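Spindle assembly abnormal protein 6 (Caenorhabditis elegans, PDB 4G79) forms the central scaffold of the centriole, in which nine homodimers joined through their globular N-terminal domains build the cartwheel and set its ninefold symmetry. Local coordinates at the interface of chains A and B. Residues are numbered along the deposited sequence; one frame, centred on the assembly and turned at random. Chains: chain A/B, Spindle assembly abnormal protein 6.

The interface of chains A and B. Residues chain A 83-87, 95, 133; chain B 126-130.
Two SAS-6 N-terminal head domains meet here in a two-fold symmetric head-to-head contact, the kind of junction by which globular N-termini link homodimers into the centriolar scaffold. The loop before strand 132-140 of one copy inserts its apex, B:Ile128, between helix 92-102, the start of strand 132-140 and the loop after helix 73-83 of the other. A branched aliphatic side chain suits this place because its two arms spread over several apolar walls. CG1, roughly anti to its own carbonyl carbon (chi1 -37°, turned away from the staggered -60°), slides past A:Val95 in the opposite direction and meets its CG1 at 3.3 Å, which suggests tight, somewhat strained packing. CD1 continues along A:Val95 and also reaches A:Ile133. CG2 faces A:Ile133 CG2 at 4.0 Å, the chains crossing obliquely, and also A:Leu85 CD2, which lies alongside and points the same way. An alanine here would lose CG1, CG2 and CD1, and would probably loosen the hold of one head on the other.

Backbone bonds flank this apolar plug in a short antiparallel bridge between A:Leu85 and B:Ser129. A:Thr86 N donates to B:Ile128 O at 2.8 Å from above the carbonyl plane, whereas B:Lys130 N reaches A:Asp84 O at 3.0 Å nearly along the C=O axis. The long B:Lys130 chain, extended beyond CG, has methylenes to lay across A:Asp84 at about a right angle (CD to CG 3.7 Å); its NZ stays 4.5 Å from A:Asp84 OD1, so their attraction is probably only long-range. A:Thr86 suits both neighbours, turning methyl CG2 to the lysine and hydroxyl OG1 to two waters, which lead to B:Thr126 O and B:Pro127 O. Behind the apex, B:Thr126 OG1 accepts hydrogen bonds from the N-H groups of B:Ile128 (3.1 Å) and B:Ser129 (3.0 Å), a side-chain cap holding the turn that presents the isoleucine.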
loop_
_atom_site.group_PDB
_atom_site.type_symbol
_atom_site.label_atom_id
_atom_site.label_comp_id
_atom_site.label_asym_id
_atom_site.label_seq_id
_atom_site.Cartn_x
_atom_site.Cartn_y
_atom_site.Cartn_z
ATOM N N HIS A 83 -2.285 7.137 3.207
ATOM C CA HIS A 83 -1.600 5.856 3.330
ATOM C C HIS A 83 -2.476 4.694 3.785
ATOM O O HIS A 83 -1.918 3.643 4.094
ATOM C CB HIS A 83 -0.398 6.004 4.291
ATOM C CG HIS A 83 0.620 6.922 3.737
ATOM N ND1 HIS A 83 1.459 6.515 2.725
ATOM C CD2 HIS A 83 0.799 8.243 3.950
ATOM C CE1 HIS A 83 2.167 7.583 2.397
ATOM N NE2 HIS A 83 1.808 8.645 3.110
ATOM N N ASP A 84 -3.816 4.833 3.788
ATOM C CA ASP A 84 -4.764 3.771 4.155
ATOM C C ASP A 84 -4.535 3.209 5.564
ATOM O O ASP A 84 -4.783 2.023 5.802
ATOM C CB ASP A 84 -4.711 2.611 3.127
ATOM C CG ASP A 84 -5.543 2.820 1.877
ATOM O OD1 ASP A 84 -6.289 3.832 1.817
ATOM O OD2 ASP A 84 -5.442 1.977 0.954
ATOM N N LEU A 85 -4.127 4.064 6.513
ATOM C CA LEU A 85 -3.925 3.632 7.891
ATOM C C LEU A 85 -5.267 3.394 8.541
ATOM O O LEU A 85 -6.204 4.174 8.331
ATOM C CB LEU A 85 -3.088 4.670 8.683
ATOM C CG LEU A 85 -1.720 5.039 8.093
ATOM C CD1 LEU A 85 -0.993 6.074 8.978
ATOM C CD2 LEU A 85 -0.822 3.782 7.901
ATOM N N THR A 86 -5.387 2.309 9.313
ATOM C CA THR A 86 -6.686 1.998 9.930
ATOM C C THR A 86 -6.694 2.236 11.432
ATOM O O THR A 86 -7.705 1.968 12.083
ATOM C CB THR A 86 -7.105 0.581 9.613
ATOM O OG1 THR A 86 -6.078 -0.301 10.076
ATOM C CG2 THR A 86 -7.374 0.390 8.130
ATOM N N VAL A 87 -5.586 2.764 11.981
ATOM C CA VAL A 87 -5.499 3.066 13.425
ATOM C C VAL A 87 -5.699 4.566 13.623
ATOM O O VAL A 87 -5.380 5.350 12.737
ATOM C CB VAL A 87 -4.171 2.551 14.094
ATOM C CG1 VAL A 87 -4.112 1.028 14.056
ATOM C CG2 VAL A 87 -2.922 3.150 13.442
ATOM N N VAL A 95 1.409 1.233 17.786
ATOM C CA VAL A 95 1.399 0.194 16.745
ATOM C C VAL A 95 2.665 0.318 15.888
ATOM O O VAL A 95 3.275 -0.693 15.559
ATOM C CB VAL A 95 0.074 0.264 15.919
ATOM C CG1 VAL A 95 0.034 -0.817 14.862
ATOM C CG2 VAL A 95 -1.151 0.100 16.837
ATOM N N ILE A 133 3.972 1.200 4.616
ATOM C CA ILE A 133 3.070 1.515 5.720
ATOM C C ILE A 133 2.709 2.996 5.606
ATOM O O ILE A 133 1.523 3.349 5.485
ATOM C CB ILE A 133 3.706 1.133 7.082
ATOM C CG1 ILE A 133 4.069 -0.388 7.086
ATOM C CG2 ILE A 133 2.725 1.469 8.232
ATOM C CD1 ILE A 133 4.811 -0.870 8.351
ATOM N N THR B 126 -3.351 -5.487 7.671
ATOM C CA THR B 126 -2.328 -5.584 8.694
ATOM C C THR B 126 -2.909 -4.897 9.940
ATOM O O THR B 126 -3.953 -4.232 9.845
ATOM C CB THR B 126 -1.004 -4.931 8.211
ATOM O OG1 THR B 126 -1.081 -3.528 8.471
ATOM C CG2 THR B 126 -0.676 -5.208 6.724
ATOM N N PRO B 127 -2.222 -4.935 11.105
ATOM C CA PRO B 127 -2.732 -4.196 12.268
ATOM C C PRO B 127 -2.699 -2.661 12.094
ATOM O O PRO B 127 -3.308 -1.962 12.890
ATOM C CB PRO B 127 -1.778 -4.619 13.398
ATOM C CG PRO B 127 -1.145 -5.878 12.929
ATOM C CD PRO B 127 -0.992 -5.677 11.444
ATOM N N ILE B 128 -2.034 -2.140 11.048
ATOM C CA ILE B 128 -1.872 -0.686 10.875
ATOM C C ILE B 128 -2.581 -0.165 9.663
ATOM O O ILE B 128 -2.898 1.017 9.619
ATOM C CB ILE B 128 -0.354 -0.304 10.731
ATOM C CG1 ILE B 128 0.559 -1.171 11.630
ATOM C CG2 ILE B 128 -0.123 1.219 10.969
ATOM C CD1 ILE B 128 2.072 -0.912 11.557
ATOM N N SER B 129 -2.747 -0.988 8.651
ATOM C CA SER B 129 -3.289 -0.463 7.410
ATOM C C SER B 129 -4.157 -1.452 6.651
ATOM O O SER B 129 -4.187 -2.645 6.953
ATOM C CB SER B 129 -2.148 -0.022 6.497
ATOM O OG SER B 129 -1.488 -1.156 5.972
ATOM N N LYS B 130 -4.834 -0.931 5.626
ATOM C CA LYS B 130 -5.724 -1.733 4.761
ATOM C C LYS B 130 -4.954 -2.801 3.989
ATOM O O LYS B 130 -5.532 -3.849 3.729
ATOM C CB LYS B 130 -6.492 -0.836 3.794
ATOM C CG LYS B 130 -7.529 0.014 4.500
ATOM C CD LYS B 130 -8.273 0.894 3.522
ATOM C CE LYS B 130 -9.345 1.692 4.218
ATOM N NZ LYS B 130 -10.286 2.302 3.247
HETATM O O HOH W 1 -6.266 -2.787 9.298
HETATM O O HOH W 2 -6.403 -1.670 12.802
#